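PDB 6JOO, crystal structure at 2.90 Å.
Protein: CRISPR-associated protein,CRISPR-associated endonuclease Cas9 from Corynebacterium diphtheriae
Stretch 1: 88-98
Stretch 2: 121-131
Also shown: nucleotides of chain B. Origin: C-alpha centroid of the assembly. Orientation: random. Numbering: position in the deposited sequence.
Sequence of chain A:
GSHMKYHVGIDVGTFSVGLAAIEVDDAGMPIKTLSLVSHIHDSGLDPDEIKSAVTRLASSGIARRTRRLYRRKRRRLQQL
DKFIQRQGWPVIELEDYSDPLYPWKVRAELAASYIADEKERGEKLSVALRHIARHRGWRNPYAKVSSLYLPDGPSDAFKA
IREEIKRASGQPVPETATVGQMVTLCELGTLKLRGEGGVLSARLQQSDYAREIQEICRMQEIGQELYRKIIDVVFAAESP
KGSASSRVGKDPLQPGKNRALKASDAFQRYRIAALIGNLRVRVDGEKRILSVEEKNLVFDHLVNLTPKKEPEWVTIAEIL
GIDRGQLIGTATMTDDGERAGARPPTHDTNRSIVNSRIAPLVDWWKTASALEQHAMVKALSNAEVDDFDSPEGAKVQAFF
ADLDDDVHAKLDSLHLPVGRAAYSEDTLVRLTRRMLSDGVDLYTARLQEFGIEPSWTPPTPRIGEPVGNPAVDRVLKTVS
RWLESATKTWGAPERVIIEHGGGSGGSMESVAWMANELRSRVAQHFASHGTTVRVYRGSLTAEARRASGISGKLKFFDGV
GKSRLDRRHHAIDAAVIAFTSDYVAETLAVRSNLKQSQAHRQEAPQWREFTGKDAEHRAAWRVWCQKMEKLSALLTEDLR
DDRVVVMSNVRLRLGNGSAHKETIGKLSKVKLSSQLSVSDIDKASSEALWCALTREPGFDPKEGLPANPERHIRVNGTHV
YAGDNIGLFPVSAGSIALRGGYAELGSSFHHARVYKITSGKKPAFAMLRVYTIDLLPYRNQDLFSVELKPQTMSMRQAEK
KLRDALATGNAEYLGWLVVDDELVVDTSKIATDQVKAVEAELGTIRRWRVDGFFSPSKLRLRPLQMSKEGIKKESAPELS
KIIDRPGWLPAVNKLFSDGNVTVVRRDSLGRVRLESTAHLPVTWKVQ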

ATOM      1  N   GLY A  88       8.898  44.938   1.445  1.00101.86           N
ATOM      2  CA  GLY A  88       9.334  45.874   0.431  1.00104.78           C
ATOM      3  C   GLY A  88      10.422  45.368  -0.487  1.00104.81           C
ATOM      4  O   GLY A  88      10.925  46.138  -1.311  1.00107.39           O
ATOM      5  N   TRP A  89      10.802  44.097  -0.376  1.00125.22           N
ATOM      6  CA  TRP A  89      11.845  43.496  -1.189  1.00127.15           C
ATOM      7  C   TRP A  89      11.263  42.948  -2.488  1.00124.87           C
ATOM      8  O   TRP A  89      10.085  42.578  -2.541  1.00120.51           O
ATOM      9  CB  TRP A  89      12.533  42.371  -0.422  1.00124.74           C
ATOM     10  CG  TRP A  89      13.123  42.801   0.883  1.00132.44           C
ATOM     11  CD1 TRP A  89      13.421  44.074   1.268  1.00141.98           C
ATOM     12  CD2 TRP A  89      13.478  41.956   1.983  1.00134.80           C
ATOM     13  NE1 TRP A  89      13.944  44.075   2.538  1.00148.45           N
ATOM     14  CE2 TRP A  89      13.990  42.786   2.999  1.00137.96           C
ATOM     15  CE3 TRP A  89      13.414  40.577   2.206  1.00128.22           C
ATOM     16  CZ2 TRP A  89      14.436  42.283   4.219  1.00134.95           C
ATOM     17  CZ3 TRP A  89      13.857  40.080   3.419  1.00125.67           C
ATOM     18  CH2 TRP A  89      14.361  40.931   4.408  1.00125.32           C
ATOM     19  N   PRO A  90      12.055  42.882  -3.556  1.00130.08           N
ATOM     20  CA  PRO A  90      11.541  42.375  -4.828  1.00118.14           C
ATOM     21  C   PRO A  90      11.787  40.885  -5.014  1.00108.61           C
ATOM     22  O   PRO A  90      12.773  40.316  -4.541  1.00105.32           O
ATOM     23  CB  PRO A  90      12.329  43.194  -5.862  1.00113.87           C
ATOM     24  CG  PRO A  90      13.611  43.604  -5.147  1.00113.74           C
ATOM     25  CD  PRO A  90      13.462  43.302  -3.673  1.00122.99           C
ATOM     26  N   VAL A  91      10.855  40.256  -5.720  1.00107.62           N
ATOM     27  CA  VAL A  91      10.945  38.838  -6.058  1.00111.54           C
ATOM     28  C   VAL A  91      11.536  38.782  -7.464  1.00108.73           C
ATOM     29  O   VAL A  91      10.830  38.895  -8.468  1.00110.52           O
ATOM     30  CB  VAL A  91       9.588  38.144  -5.967  1.00113.21           C
ATOM     31  CG1 VAL A  91       9.692  36.697  -6.415  1.00104.33           C
ATOM     32  CG2 VAL A  91       9.052  38.217  -4.547  1.00124.48           C
ATOM     33  N   ILE A  92      12.854  38.611  -7.538  1.00123.24           N
ATOM     34  CA  ILE A  92      13.584  38.616  -8.801  1.00131.95           C
ATOM     35  C   ILE A  92      13.925  37.184  -9.183  1.00114.75           C
ATOM     36  O   ILE A  92      14.317  36.376  -8.329  1.00122.20           O
ATOM     37  CB  ILE A  92      14.854  39.483  -8.703  1.00152.34           C
ATOM     38  CG1 ILE A  92      14.497  40.912  -8.288  1.00159.48           C
ATOM     39  CG2 ILE A  92      15.611  39.483 -10.020  1.00152.69           C
ATOM     40  CD1 ILE A  92      15.695  41.831  -8.205  1.00160.69           C
ATOM     41  N   GLU A  93      13.770  36.862 -10.463  1.00109.01           N
ATOM     42  CA  GLU A  93      14.089  35.527 -10.940  1.00111.88           C
ATOM     43  C   GLU A  93      15.575  35.399 -11.249  1.00110.03           C
ATOM     44  O   GLU A  93      16.229  36.346 -11.696  1.00112.07           O
ATOM     45  CB  GLU A  93      13.258  35.182 -12.177  1.00108.46           C
ATOM     46  CG  GLU A  93      11.760  35.182 -11.928  1.00124.14           C
ATOM     47  CD  GLU A  93      11.343  34.195 -10.851  1.00131.15           C
ATOM     48  OE1 GLU A  93      11.941  33.101 -10.774  1.00125.89           O
ATOM     49  OE2 GLU A  93      10.419  34.512 -10.072  1.00134.88           O
ATOM     50  N   LEU A  94      16.106  34.202 -11.000  1.00100.42           N
ATOM     51  CA  LEU A  94      17.532  33.958 -11.169  1.00102.16           C
ATOM     52  C   LEU A  94      17.944  33.877 -12.634  1.00 98.47           C
ATOM     53  O   LEU A  94      19.131  34.027 -12.938  1.00 74.79           O
ATOM     54  CB  LEU A  94      17.932  32.673 -10.442  1.00 98.88           C
ATOM     55  CG  LEU A  94      18.389  32.794  -8.987  1.00109.03           C
ATOM     56  CD1 LEU A  94      17.341  33.480  -8.116  1.00130.30           C
ATOM     57  CD2 LEU A  94      18.728  31.416  -8.439  1.00 99.65           C
ATOM     58  N   GLU A  95      16.999  33.638 -13.545  1.00111.72           N
ATOM     59  CA  GLU A  95      17.331  33.643 -14.965  1.00120.97           C
ATOM     60  C   GLU A  95      17.516  35.051 -15.515  1.00131.82           C
ATOM     61  O   GLU A  95      17.987  35.196 -16.649  1.00126.83           O
ATOM     62  CB  GLU A  95      16.253  32.905 -15.757  1.00118.13           C
ATOM     63  CG  GLU A  95      14.843  33.380 -15.472  1.00116.29           C
ATOM     64  CD  GLU A  95      13.804  32.591 -16.240  1.00120.72           C
ATOM     65  OE1 GLU A  95      14.195  31.710 -17.035  1.00122.07           O
ATOM     66  OE2 GLU A  95      12.598  32.852 -16.046  1.00121.74           O
ATOM     67  N   ASP A  96      17.163  36.083 -14.744  1.00136.94           N
ATOM     68  CA  ASP A  96      17.408  37.454 -15.183  1.00140.32           C
ATOM     69  C   ASP A  96      18.889  37.805 -15.095  1.00144.24           C
ATOM     70  O   ASP A  96      19.418  38.509 -15.962  1.00151.77           O
ATOM     71  CB  ASP A  96      16.568  38.427 -14.356  1.00132.88           C
ATOM     72  CG  ASP A  96      15.080  38.278 -14.612  1.00127.81           C
ATOM     73  OD1 ASP A  96      14.687  38.120 -15.788  1.00122.69           O
ATOM     74  OD2 ASP A  96      14.303  38.315 -13.637  1.00134.30           O
ATOM     75  N   TYR A  97      19.573  37.328 -14.057  1.00125.87           N
ATOM     76  CA  TYR A  97      21.015  37.503 -13.958  1.00125.53           C
ATOM     77  C   TYR A  97      21.723  36.490 -14.847  1.00125.69           C
ATOM     78  O   TYR A  97      21.282  35.346 -14.985  1.00127.01           O
ATOM     79  CB  TYR A  97      21.485  37.339 -12.513  1.00131.57           C
ATOM     80  CG  TYR A  97      20.779  38.237 -11.524  1.00131.11           C
ATOM     81  CD1 TYR A  97      21.202  39.543 -11.315  1.00136.40           C
ATOM     82  CD2 TYR A  97      19.694  37.774 -10.795  1.00126.96           C
ATOM     83  CE1 TYR A  97      20.559  40.364 -10.408  1.00149.18           C
ATOM     84  CE2 TYR A  97      19.047  38.586  -9.887  1.00127.48           C
ATOM     85  CZ  TYR A  97      19.482  39.879  -9.698  1.00140.89           C
ATOM     86  OH  TYR A  97      18.838  40.691  -8.792  1.00144.49           O
ATOM     87  N   SER A  98      22.832  36.916 -15.451  1.00134.43           N
ATOM     88  CA  SER A  98      23.560  36.032 -16.352  1.00115.86           C
ATOM     89  C   SER A  98      24.512  35.101 -15.618  1.00100.72           C
ATOM     90  O   SER A  98      24.965  34.113 -16.204  1.00 99.44           O
ATOM     91  CB  SER A  98      24.337  36.850 -17.382  1.00123.75           C
ATOM     92  OG  SER A  98      23.451  37.562 -18.227  1.00130.47           O
ATOM     93  N   ARG A 121      20.602  45.889  -0.932  1.00227.49           N
ATOM     94  CA  ARG A 121      20.656  44.974   0.204  1.00225.00           C
ATOM     95  C   ARG A 121      19.412  44.094   0.265  1.00225.04           C
ATOM     96  O   ARG A 121      19.501  42.908   0.597  1.00213.90           O
ATOM     97  CB  ARG A 121      20.828  45.770   1.497  1.00149.35           C
ATOM     98  CG  ARG A 121      20.801  44.949   2.771  1.00149.43           C
ATOM     99  CD  ARG A 121      20.834  45.875   3.974  1.00151.79           C
ATOM    100  NE  ARG A 121      19.814  46.913   3.862  1.00152.59           N
ATOM    101  CZ  ARG A 121      19.755  47.994   4.632  1.00154.73           C
ATOM    102  NH1 ARG A 121      18.787  48.883   4.454  1.00155.31           N
ATOM    103  NH2 ARG A 121      20.664  48.190   5.577  1.00156.34           N
ATOM    104  N   GLY A 122      18.251  44.653  -0.064  1.00137.22           N
ATOM    105  CA  GLY A 122      17.016  43.893  -0.059  1.00136.95           C
ATOM    106  C   GLY A 122      16.882  42.983  -1.263  1.00131.57           C
ATOM    107  O   GLY A 122      16.334  41.882  -1.164  1.00125.06           O
ATOM    108  N   GLU A 123      17.384  43.442  -2.412  1.00126.25           N
ATOM    109  CA  GLU A 123      17.350  42.621  -3.617  1.00107.57           C
ATOM    110  C   GLU A 123      18.232  41.387  -3.468  1.00104.98           C
ATOM    111  O   GLU A 123      17.882  40.305  -3.954  1.00 85.34           O
ATOM    112  CB  GLU A 123      17.784  43.447  -4.827  1.00 79.10           C
ATOM    113  N   LYS A 124      19.380  41.529  -2.801  1.00120.22           N
ATOM    114  CA  LYS A 124      20.270  40.390  -2.609  1.00114.25           C
ATOM    115  C   LYS A 124      19.839  39.519  -1.437  1.00113.79           C
ATOM    116  O   LYS A 124      20.111  38.314  -1.437  1.00102.72           O
ATOM    117  CB  LYS A 124      21.708  40.872  -2.413  1.00 98.34           C
ATOM    118  CG  LYS A 124      22.330  41.462  -3.669  1.00109.98           C
ATOM    119  CD  LYS A 124      23.828  41.686  -3.509  1.00123.57           C
ATOM    120  CE  LYS A 124      24.443  42.221  -4.796  1.00119.27           C
ATOM    121  NZ  LYS A 124      25.911  42.439  -4.685  1.00113.50           N
ATOM    122  N   LEU A 125      19.177  40.099  -0.435  1.00114.46           N
ATOM    123  CA  LEU A 125      18.605  39.278   0.627  1.00111.19           C
ATOM    124  C   LEU A 125      17.483  38.398   0.094  1.00103.62           C
ATOM    125  O   LEU A 125      17.378  37.224   0.466  1.00104.00           O
ATOM    126  CB  LEU A 125      18.102  40.159   1.770  1.00122.79           C
ATOM    127  CG  LEU A 125      19.124  40.520   2.849  1.00129.91           C
ATOM    128  CD1 LEU A 125      18.517  41.463   3.878  1.00132.07           C
ATOM    129  CD2 LEU A 125      19.648  39.260   3.518  1.00119.32           C
ATOM    130  N   SER A 126      16.637  38.945  -0.782  1.00111.97           N
ATOM    131  CA  SER A 126      15.575  38.141  -1.379  1.00100.54           C
ATOM    132  C   SER A 126      16.153  37.011  -2.221  1.00 95.19           C
ATOM    133  O   SER A 126      15.615  35.899  -2.235  1.00 82.93           O
ATOM    134  CB  SER A 126      14.657  39.026  -2.222  1.00 87.22           C
ATOM    135  OG  SER A 126      13.699  38.250  -2.922  1.00 94.40           O
ATOM    136  N   VAL A 127      17.257  37.279  -2.920  1.00 97.71           N
ATOM    137  CA  VAL A 127      17.902  36.247  -3.723  1.00 96.17           C
ATOM    138  C   VAL A 127      18.489  35.160  -2.830  1.00106.90           C
ATOM    139  O   VAL A 127      18.357  33.965  -3.118  1.00115.67           O
ATOM    140  CB  VAL A 127      18.973  36.878  -4.635  1.00 94.87           C
ATOM    141  CG1 VAL A 127      19.901  35.812  -5.200  1.00 76.91           C
ATOM    142  CG2 VAL A 127      18.311  37.666  -5.757  1.00 87.62           C
ATOM    143  N   ALA A 128      19.132  35.551  -1.729  1.00113.58           N
ATOM    144  CA  ALA A 128      19.759  34.560  -0.862  1.00116.32           C
ATOM    145  C   ALA A 128      18.720  33.748  -0.099  1.00111.57           C
ATOM    146  O   ALA A 128      18.896  32.541   0.104  1.00105.13           O
ATOM    147  CB  ALA A 128      20.725  35.241   0.105  1.00128.32           C
ATOM    148  N   LEU A 129      17.629  34.388   0.327  1.00102.98           N
ATOM    149  CA  LEU A 129      16.620  33.674   1.106  1.00114.28           C
ATOM    150  C   LEU A 129      15.886  32.642   0.260  1.00102.93           C
ATOM    151  O   LEU A 129      15.653  31.515   0.716  1.00 92.54           O
ATOM    152  CB  LEU A 129      15.629  34.660   1.724  1.00119.10           C
ATOM    153  CG  LEU A 129      16.126  35.433   2.946  1.00128.06           C
ATOM    154  CD1 LEU A 129      15.003  36.276   3.530  1.00141.47           C
ATOM    155  CD2 LEU A 129      16.690  34.478   3.988  1.00118.33           C
ATOM    156  N   ARG A 130      15.511  33.003  -0.969  1.00109.40           N
ATOM    157  CA  ARG A 130      14.782  32.061  -1.813  1.00 91.97           C
ATOM    158  C   ARG A 130      15.633  30.848  -2.167  1.00 84.79           C
ATOM    159  O   ARG A 130      15.094  29.755  -2.375  1.00 75.02           O
ATOM    160  CB  ARG A 130      14.287  32.751  -3.083  1.00 79.86           C
ATOM    161  CG  ARG A 130      13.290  33.875  -2.844  1.00 89.59           C
ATOM    162  CD  ARG A 130      12.798  34.453  -4.162  1.00 92.99           C
ATOM    163  NE  ARG A 130      11.839  33.571  -4.819  1.00 93.81           N
ATOM    164  CZ  ARG A 130      11.527  33.634  -6.110  1.00 95.41           C
ATOM    165  NH1 ARG A 130      12.113  34.531  -6.891  1.00102.80           N
ATOM    166  NH2 ARG A 130      10.640  32.793  -6.623  1.00 93.73           N
ATOM    167  N   HIS A 131      16.956  31.010  -2.231  1.00 88.59           N
ATOM    168  CA  HIS A 131      17.818  29.886  -2.583  1.00 95.78           C
ATOM    169  C   HIS A 131      17.958  28.910  -1.419  1.00 93.96           C
ATOM    170  O   HIS A 131      17.863  27.691  -1.605  1.00 82.05           O
ATOM    171  CB  HIS A 131      19.187  30.393  -3.033  1.00102.43           C
ATOM    172  CG  HIS A 131      20.108  29.312  -3.512  1.00102.74           C
ATOM    173  ND1 HIS A 131      21.172  28.855  -2.763  1.00110.18           N
ATOM    174  CD2 HIS A 131      20.125  28.600  -4.663  1.00100.74           C
ATOM    175  CE1 HIS A 131      21.805  27.908  -3.433  1.00106.01           C
ATOM    176  NE2 HIS A 131      21.189  27.733  -4.589  1.00100.93           N
TER
ATOM    177  P     U B  44      22.544  25.096  -7.577  1.00103.30           P
ATOM    178  OP1   U B  44      22.572  25.604  -6.185  1.00104.95           O
ATOM    179  OP2   U B  44      22.331  23.647  -7.818  1.00104.08           O
ATOM    180  O5'   U B  44      21.437  25.918  -8.371  1.00100.44           O
ATOM    181  C5'   U B  44      21.452  27.335  -8.347  1.00101.08           C
ATOM    182  C4'   U B  44      20.507  27.921  -9.359  1.00 97.90           C
ATOM    183  O4'   U B  44      20.919  27.556 -10.699  1.00 96.92           O
ATOM    184  C3'   U B  44      19.072  27.440  -9.277  1.00 93.57           C
ATOM    185  O3'   U B  44      18.336  28.084  -8.259  1.00 93.03           O
ATOM    186  C2'   U B  44      18.546  27.722 -10.678  1.00 92.42           C
ATOM    187  O2'   U B  44      18.219  29.094 -10.817  1.00 93.96           O
ATOM    188  C1'   U B  44      19.784  27.441 -11.531  1.00 93.01           C
ATOM    189  N1    U B  44      19.762  26.093 -12.146  1.00 88.50           N
ATOM    190  C2    U B  44      18.963  25.931 -13.259  1.00 83.81           C
ATOM    191  O2    U B  44      18.286  26.835 -13.724  1.00 82.85           O
ATOM    192  N3    U B  44      18.978  24.673 -13.810  1.00 80.86           N
ATOM    193  C4    U B  44      19.693  23.575 -13.383  1.00 81.16           C
ATOM    194  O4    U B  44      19.593  22.507 -14.002  1.00 78.17           O
ATOM    195  C5    U B  44      20.500  23.828 -12.225  1.00 85.41           C
ATOM    196  C6    U B  44      20.509  25.046 -11.663  1.00 88.31           C
ATOM    197  P     G B  27      19.781  31.683 -22.088  1.00122.10           P
ATOM    198  OP1   G B  27      19.752  33.005 -22.766  1.00127.18           O
ATOM    199  OP2   G B  27      19.785  30.443 -22.902  1.00123.96           O
ATOM    200  O5'   G B  27      21.051  31.654 -21.133  1.00124.75           O
ATOM    201  C5'   G B  27      21.151  32.576 -20.060  1.00126.33           C
ATOM    202  C4'   G B  27      22.158  32.134 -19.032  1.00126.20           C
ATOM    203  O4'   G B  27      21.702  30.931 -18.366  1.00117.99           O
ATOM    204  C3'   G B  27      23.532  31.762 -19.557  1.00131.96           C
ATOM    205  O3'   G B  27      24.336  32.899 -19.820  1.00141.14           O
ATOM    206  C2'   G B  27      24.081  30.872 -18.447  1.00125.89           C
ATOM    207  O2'   G B  27      24.599  31.657 -17.386  1.00132.88           O
ATOM    208  C1'   G B  27      22.815  30.168 -17.950  1.00114.95           C
ATOM    209  N9    G B  27      22.697  28.790 -18.465  1.00105.94           N
ATOM    210  C8    G B  27      21.938  28.334 -19.514  1.00102.97           C
ATOM    211  N7    G B  27      22.066  27.048 -19.712  1.00 98.67           N
ATOM    212  C5    G B  27      22.963  26.632 -18.737  1.00 99.50           C
ATOM    213  C6    G B  27      23.489  25.342 -18.455  1.00 98.41           C
ATOM    214  O6    G B  27      23.263  24.268 -19.023  1.00 96.33           O
ATOM    215  N1    G B  27      24.370  25.375 -17.379  1.00100.13           N
ATOM    216  C2    G B  27      24.703  26.498 -16.665  1.00102.51           C
ATOM    217  N2    G B  27      25.572  26.326 -15.659  1.00104.01           N
ATOM    218  N3    G B  27      24.221  27.703 -16.918  1.00103.48           N
ATOM    219  C4    G B  27      23.363  27.697 -17.961  1.00101.91           C

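An extended segment that packs on a helix finds the helix amides largely committed to internal bonds, so a loop carbonyl that bonds to the helix commonly does so through a side chain. This contact from Cas9 is a compact example. Residues 121-131 are helical throughout, and their internal i to i+4 bonds, such as Ser126 N to Gly122 O and Arg130 N to Ser126 O, consume the backbone donors from Leu125 onward; the last, His131 N to Val127 O, is weak. Stretch 1 runs alongside as irregular chain, with Trp89 nearest Gly122 and Ile92 nearest Val127 by their CA atoms.

The hydrogen bond across the interface comes from a side chain: Ser126 OG donates to Pro90 O at 2.8 Å. One turn further on, Arg130 brings its guanidinium to the next part of the loop. Arg130 NH1 lies 3.6 Å from Glu93 OE2, a long salt bridge, and 3.2 Å from Ile92 O, both oxygens near the guanidinium plane, where its N-H groups point. Val91 CG1 covers one face of the same group, 3.3 Å from Arg130 NH1, while the two oxygens lie at its edge.

Apolar packing accompanies these polar contacts. Gly122 CA sits over one face of the Trp89 indole, 3.8 Å from Trp89 CD1, in a CH-pi contact; a CB here would fall 2.8 Å from that same CD1, so the close approach depends on glycine. Further along the helix, Leu125 CD1 lies 4.2 Å from Trp89 CZ2 and Leu129 CD1 4.0 Å from Trp89 CZ3, while Tyr97 CE2 meets Val127 CG2 at 4.3 Å.

RNA takes up a further donor: His131 NE2 donates a hydrogen bond to OP1 of U44 in chain B at 3.0 Å, and His131 ND1 is hydrogen-bonded elsewhere in the structure.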